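PDB 3LY0: dipeptidase AC. Metallo peptidase. MEROPS family M19 from Rhodobacter sphaeroides, which probably hydrolyses dipeptides as a zinc-dependent membrane dipeptidase-like enzyme, and here holds a phosphinate mimic of L-Ala-D-Ala. Local coordinates for residues Arg276-Val285 with Ala310-Asp318. Sequence-based numbering, arbitrary orientation.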
ATOM      1  N   ARG A 276       4.141 -18.374   0.841  1.00 16.15           N
ATOM      2  CA  ARG A 276       5.004 -17.247   0.480  1.00 17.05           C
ATOM      3  C   ARG A 276       5.786 -17.424  -0.836  1.00 18.34           C
ATOM      4  O   ARG A 276       6.310 -16.451  -1.386  1.00 20.66           O
ATOM      5  CB  ARG A 276       5.971 -16.954   1.633  1.00 19.02           C
ATOM      6  CG  ARG A 276       6.715 -15.637   1.516  1.00 18.85           C
ATOM      7  CD  ARG A 276       7.611 -15.398   2.724  1.00 23.72           C
ATOM      8  NE  ARG A 276       8.730 -16.331   2.748  1.00 29.33           N
ATOM      9  CZ  ARG A 276       9.944 -16.049   2.290  1.00 31.35           C
ATOM     10  NH1 ARG A 276      10.197 -14.852   1.784  1.00 33.62           N
ATOM     11  NH2 ARG A 276      10.906 -16.959   2.346  1.00 34.11           N
ATOM     12  N   SER A 277       5.863 -18.650  -1.338  1.00 21.16           N
ATOM     13  CA  SER A 277       6.684 -18.951  -2.513  1.00 19.91           C
ATOM     14  C   SER A 277       6.343 -18.144  -3.775  1.00 18.17           C
ATOM     15  O   SER A 277       5.180 -18.048  -4.174  1.00 17.09           O
ATOM     16  CB  SER A 277       6.609 -20.441  -2.834  1.00 22.13           C
ATOM     17  OG  SER A 277       7.263 -20.722  -4.057  1.00 21.80           O
ATOM     18  N   ALA A 278       7.374 -17.589  -4.407  1.00 16.02           N
ATOM     19  CA  ALA A 278       7.227 -16.868  -5.665  1.00 15.64           C
ATOM     20  C   ALA A 278       6.935 -17.783  -6.859  1.00 15.20           C
ATOM     21  O   ALA A 278       6.686 -17.292  -7.964  1.00 15.20           O
ATOM     22  CB  ALA A 278       8.480 -16.038  -5.941  1.00 14.18           C
ATOM     23  N   GLU A 279       6.984 -19.101  -6.644  1.00 16.94           N
ATOM     24  CA  GLU A 279       6.776 -20.069  -7.724  1.00 18.55           C
ATOM     25  C   GLU A 279       5.288 -20.282  -7.980  1.00 17.40           C
ATOM     26  O   GLU A 279       4.646 -21.159  -7.392  1.00 19.51           O
ATOM     27  CB  GLU A 279       7.469 -21.399  -7.401  1.00 19.46           C
ATOM     28  CG  GLU A 279       7.202 -22.502  -8.419  1.00 28.82           C
ATOM     29  CD  GLU A 279       7.797 -23.839  -8.004  1.00 31.59           C
ATOM     30  OE1 GLU A 279       7.275 -24.887  -8.445  1.00 37.07           O
ATOM     31  OE2 GLU A 279       8.780 -23.840  -7.229  1.00 38.42           O
ATOM     32  N   MET A 280       4.751 -19.449  -8.864  1.00 17.15           N
ATOM     33  CA  MET A 280       3.332 -19.434  -9.177  1.00 16.10           C
ATOM     34  C   MET A 280       3.179 -18.808 -10.552  1.00 14.93           C
ATOM     35  O   MET A 280       4.109 -18.194 -11.070  1.00 18.35           O
ATOM     36  CB  MET A 280       2.564 -18.600  -8.148  1.00 15.32           C
ATOM     37  CG  MET A 280       3.043 -17.138  -8.049  1.00 15.19           C
ATOM     38  SD  MET A 280       2.206 -16.140  -6.770  1.00 11.44           S
ATOM     39  CE  MET A 280       0.658 -15.756  -7.563  1.00 19.01           C
ATOM     40  N   GLY A 281       1.995 -18.955 -11.133  1.00 16.84           N
ATOM     41  CA  GLY A 281       1.722 -18.386 -12.439  1.00 18.36           C
ATOM     42  C   GLY A 281       0.790 -17.193 -12.365  1.00 16.91           C
ATOM     43  O   GLY A 281       0.584 -16.610 -11.295  1.00 15.85           O
ATOM     44  N   TRP A 282       0.225 -16.823 -13.508  1.00 15.21           N
ATOM     45  CA  TRP A 282      -0.683 -15.675 -13.579  1.00 13.98           C
ATOM     46  C   TRP A 282      -2.091 -15.955 -13.035  1.00 14.21           C
ATOM     47  O   TRP A 282      -2.813 -15.021 -12.676  1.00 14.66           O
ATOM     48  CB  TRP A 282      -0.787 -15.157 -15.018  1.00 13.54           C
ATOM     49  CG  TRP A 282       0.491 -14.633 -15.561  1.00 15.27           C
ATOM     50  CD1 TRP A 282       1.192 -15.127 -16.628  1.00 15.13           C
ATOM     51  CD2 TRP A 282       1.242 -13.513 -15.072  1.00 13.50           C
ATOM     52  NE1 TRP A 282       2.322 -14.379 -16.836  1.00 16.01           N
ATOM     53  CE2 TRP A 282       2.382 -13.387 -15.890  1.00 15.83           C
ATOM     54  CE3 TRP A 282       1.064 -12.610 -14.020  1.00 14.20           C
ATOM     55  CZ2 TRP A 282       3.339 -12.394 -15.693  1.00 16.91           C
ATOM     56  CZ3 TRP A 282       2.016 -11.622 -13.830  1.00 15.60           C
ATOM     57  CH2 TRP A 282       3.137 -11.525 -14.657  1.00 15.45           C
ATOM     58  N   GLU A 283      -2.500 -17.222 -12.994  1.00 15.32           N
ATOM     59  CA  GLU A 283      -3.873 -17.558 -12.612  1.00 13.82           C
ATOM     60  C   GLU A 283      -4.348 -16.898 -11.309  1.00 14.00           C
ATOM     61  O   GLU A 283      -5.450 -16.356 -11.258  1.00 13.84           O
ATOM     62  CB  GLU A 283      -4.073 -19.079 -12.491  1.00 18.24           C
ATOM     63  CG  GLU A 283      -3.857 -19.920 -13.738  1.00 28.30           C
ATOM     64  CD  GLU A 283      -4.053 -21.407 -13.448  1.00 33.93           C
ATOM     65  OE1 GLU A 283      -4.315 -21.752 -12.272  1.00 36.52           O
ATOM     66  OE2 GLU A 283      -3.951 -22.233 -14.383  1.00 29.31           O
ATOM     67  N   PRO A 284      -3.539 -16.970 -10.238  1.00 14.14           N
ATOM     68  CA  PRO A 284      -4.042 -16.385  -8.986  1.00 15.32           C
ATOM     69  C   PRO A 284      -4.181 -14.866  -9.064  1.00 12.86           C
ATOM     70  O   PRO A 284      -5.080 -14.293  -8.445  1.00 12.69           O
ATOM     71  CB  PRO A 284      -2.967 -16.773  -7.956  1.00 14.93           C
ATOM     72  CG  PRO A 284      -2.295 -17.993  -8.566  1.00 15.78           C
ATOM     73  CD  PRO A 284      -2.282 -17.713 -10.036  1.00 15.43           C
ATOM     74  N   VAL A 285      -3.295 -14.219  -9.806  1.00 12.84           N
ATOM     75  CA  VAL A 285      -3.376 -12.769  -9.981  1.00 10.75           C
ATOM     76  C   VAL A 285      -4.705 -12.408 -10.649  1.00 13.64           C
ATOM     77  O   VAL A 285      -5.429 -11.530 -10.189  1.00 13.30           O
ATOM     78  CB  VAL A 285      -2.212 -12.252 -10.834  1.00 13.69           C
ATOM     79  CG1 VAL A 285      -2.373 -10.760 -11.127  1.00 14.65           C
ATOM     80  CG2 VAL A 285      -0.873 -12.525 -10.133  1.00 16.47           C
ATOM     81  N   ALA A 310       7.335  -7.101   0.174  1.00 11.93           N
ATOM     82  CA  ALA A 310       6.921  -8.503   0.206  1.00 12.33           C
ATOM     83  C   ALA A 310       7.527  -9.285  -0.948  1.00 12.92           C
ATOM     84  O   ALA A 310       7.971  -8.708  -1.932  1.00 15.21           O
ATOM     85  CB  ALA A 310       5.405  -8.588   0.138  1.00 17.24           C
ATOM     86  N   THR A 311       7.521 -10.608  -0.840  1.00 13.23           N
ATOM     87  CA  THR A 311       7.874 -11.452  -1.979  1.00 13.09           C
ATOM     88  C   THR A 311       6.712 -11.434  -2.968  1.00 12.71           C
ATOM     89  O   THR A 311       5.556 -11.580  -2.565  1.00 12.11           O
ATOM     90  CB  THR A 311       8.132 -12.903  -1.543  1.00 15.42           C
ATOM     91  OG1 THR A 311       9.214 -12.921  -0.605  1.00 20.91           O
ATOM     92  CG2 THR A 311       8.497 -13.769  -2.748  1.00 16.71           C
ATOM     93  N   ILE A 312       7.022 -11.267  -4.254  1.00 12.95           N
ATOM     94  CA  ILE A 312       5.990 -11.163  -5.291  1.00 11.07           C
ATOM     95  C   ILE A 312       6.161 -12.299  -6.315  1.00 12.87           C
ATOM     96  O   ILE A 312       7.164 -13.016  -6.271  1.00 14.79           O
ATOM     97  CB  ILE A 312       6.014  -9.751  -5.955  1.00 12.16           C
ATOM     98  CG1 ILE A 312       7.297  -9.549  -6.773  1.00 13.26           C
ATOM     99  CG2 ILE A 312       5.873  -8.665  -4.887  1.00 12.54           C
ATOM    100  CD1 ILE A 312       7.393  -8.187  -7.481  1.00 13.16           C
ATOM    101  N   PRO A 313       5.187 -12.479  -7.223  1.00 12.59           N
ATOM    102  CA  PRO A 313       5.257 -13.621  -8.149  1.00 13.59           C
ATOM    103  C   PRO A 313       6.481 -13.564  -9.055  1.00 13.13           C
ATOM    104  O   PRO A 313       6.882 -12.492  -9.496  1.00 12.35           O
ATOM    105  CB  PRO A 313       3.977 -13.478  -8.987  1.00 12.68           C
ATOM    106  CG  PRO A 313       3.056 -12.626  -8.135  1.00 13.36           C
ATOM    107  CD  PRO A 313       3.971 -11.676  -7.432  1.00 13.46           C
ATOM    108  N   GLN A 314       7.058 -14.729  -9.343  1.00 14.53           N
ATOM    109  CA  GLN A 314       8.238 -14.795 -10.197  1.00 15.61           C
ATOM    110  C   GLN A 314       8.024 -14.146 -11.568  1.00 14.35           C
ATOM    111  O   GLN A 314       8.961 -13.593 -12.145  1.00 13.89           O
ATOM    112  CB  GLN A 314       8.703 -16.249 -10.357  1.00 17.34           C
ATOM    113  CG  GLN A 314       7.708 -17.146 -11.088  1.00 19.82           C
ATOM    114  CD  GLN A 314       8.079 -18.621 -11.029  1.00 26.33           C
ATOM    115  OE1 GLN A 314       9.120 -18.992 -10.488  1.00 30.98           O
ATOM    116  NE2 GLN A 314       7.217 -19.469 -11.585  1.00 27.89           N
ATOM    117  N   GLY A 315       6.789 -14.194 -12.067  1.00 13.63           N
ATOM    118  CA  GLY A 315       6.450 -13.611 -13.358  1.00 15.69           C
ATOM    119  C   GLY A 315       6.515 -12.093 -13.393  1.00 13.79           C
ATOM    120  O   GLY A 315       6.637 -11.493 -14.461  1.00 15.04           O
ATOM    121  N   ILE A 316       6.413 -11.473 -12.219  1.00 12.04           N
ATOM    122  CA  ILE A 316       6.597 -10.025 -12.103  1.00 12.24           C
ATOM    123  C   ILE A 316       8.032  -9.716 -11.674  1.00 12.45           C
ATOM    124  O   ILE A 316       8.739  -8.986 -12.364  1.00 14.22           O
ATOM    125  CB  ILE A 316       5.596  -9.408 -11.110  1.00 10.32           C
ATOM    126  CG1 ILE A 316       4.157  -9.690 -11.559  1.00 14.03           C
ATOM    127  CG2 ILE A 316       5.806  -7.898 -11.001  1.00 11.95           C
ATOM    128  CD1 ILE A 316       3.093  -9.272 -10.541  1.00 13.85           C
ATOM    129  N   ALA A 317       8.449 -10.287 -10.544  1.00 14.01           N
ATOM    130  CA  ALA A 317       9.839 -10.228 -10.052  1.00 12.67           C
ATOM    131  C   ALA A 317      10.314  -8.881  -9.504  1.00 13.03           C
ATOM    132  O   ALA A 317      10.966  -8.824  -8.460  1.00 14.46           O
ATOM    133  CB  ALA A 317      10.818 -10.754 -11.109  1.00 16.80           C
ATOM    134  N   ASP A 318      10.003  -7.802 -10.209  1.00 13.61           N
ATOM    135  CA  ASP A 318      10.346  -6.460  -9.756  1.00 11.60           C
ATOM    136  C   ASP A 318       9.567  -5.504 -10.642  1.00 11.06           C
ATOM    137  O   ASP A 318       8.711  -5.939 -11.412  1.00 12.73           O
ATOM    138  CB  ASP A 318      11.850  -6.217  -9.865  1.00 12.45           C
ATOM    139  CG  ASP A 318      12.398  -6.570 -11.232  1.00 16.49           C
ATOM    140  OD1 ASP A 318      11.927  -5.992 -12.232  1.00 16.41           O
ATOM    141  OD2 ASP A 318      13.287  -7.444 -11.301  1.00 23.20           O
TER
HETATM  142  O   HOH W   1       4.375 -15.459 -11.689  1.00 18.56           O
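Trp282 turns the six-membered end of its indole onto residues 315-316: CG1 of Ile316 meets the ring at its edge, 3.7 Å from CZ3, while CH2 lies 3.5 Å from the carbonyl O of Gly315. Helix 322-332 also touches the indole, through Ala324, Leu325 and Ala328. Without the indole, as with an alanine here, a gap would probably open between Ile316 and that helix. Met280 has CG between its backbone N and carbonyl carbon (chi1 58°), and a bend at chi3 carries CE, like SD, against the ring of Pro313, with SD 3.9 Å from Pro313 CG; Leu270 touches both side chains. Gln314 N donates to Ala278 O at 2.9 Å. The Gln314 side chain, its CG placed likewise (chi1 65°) and extended beyond, lies along Ala278 O and Glu279 CA, and NE2 makes a weak bond to Met280 O (3.4 Å). One water bridges Met280 O and Gly315 N. Nearer the ligand pocket, Ala278 CB packs against Thr311 CG2, and Arg276 NH1 comes 3.2 Å from Thr311 OG1, while NE of Arg276 makes a salt bridge to Asp75. Two loops on the rim of the TIM-barrel fold of M19 dipeptidases thus meet, the second running on from Ala310, which contacts the bound phosphinate.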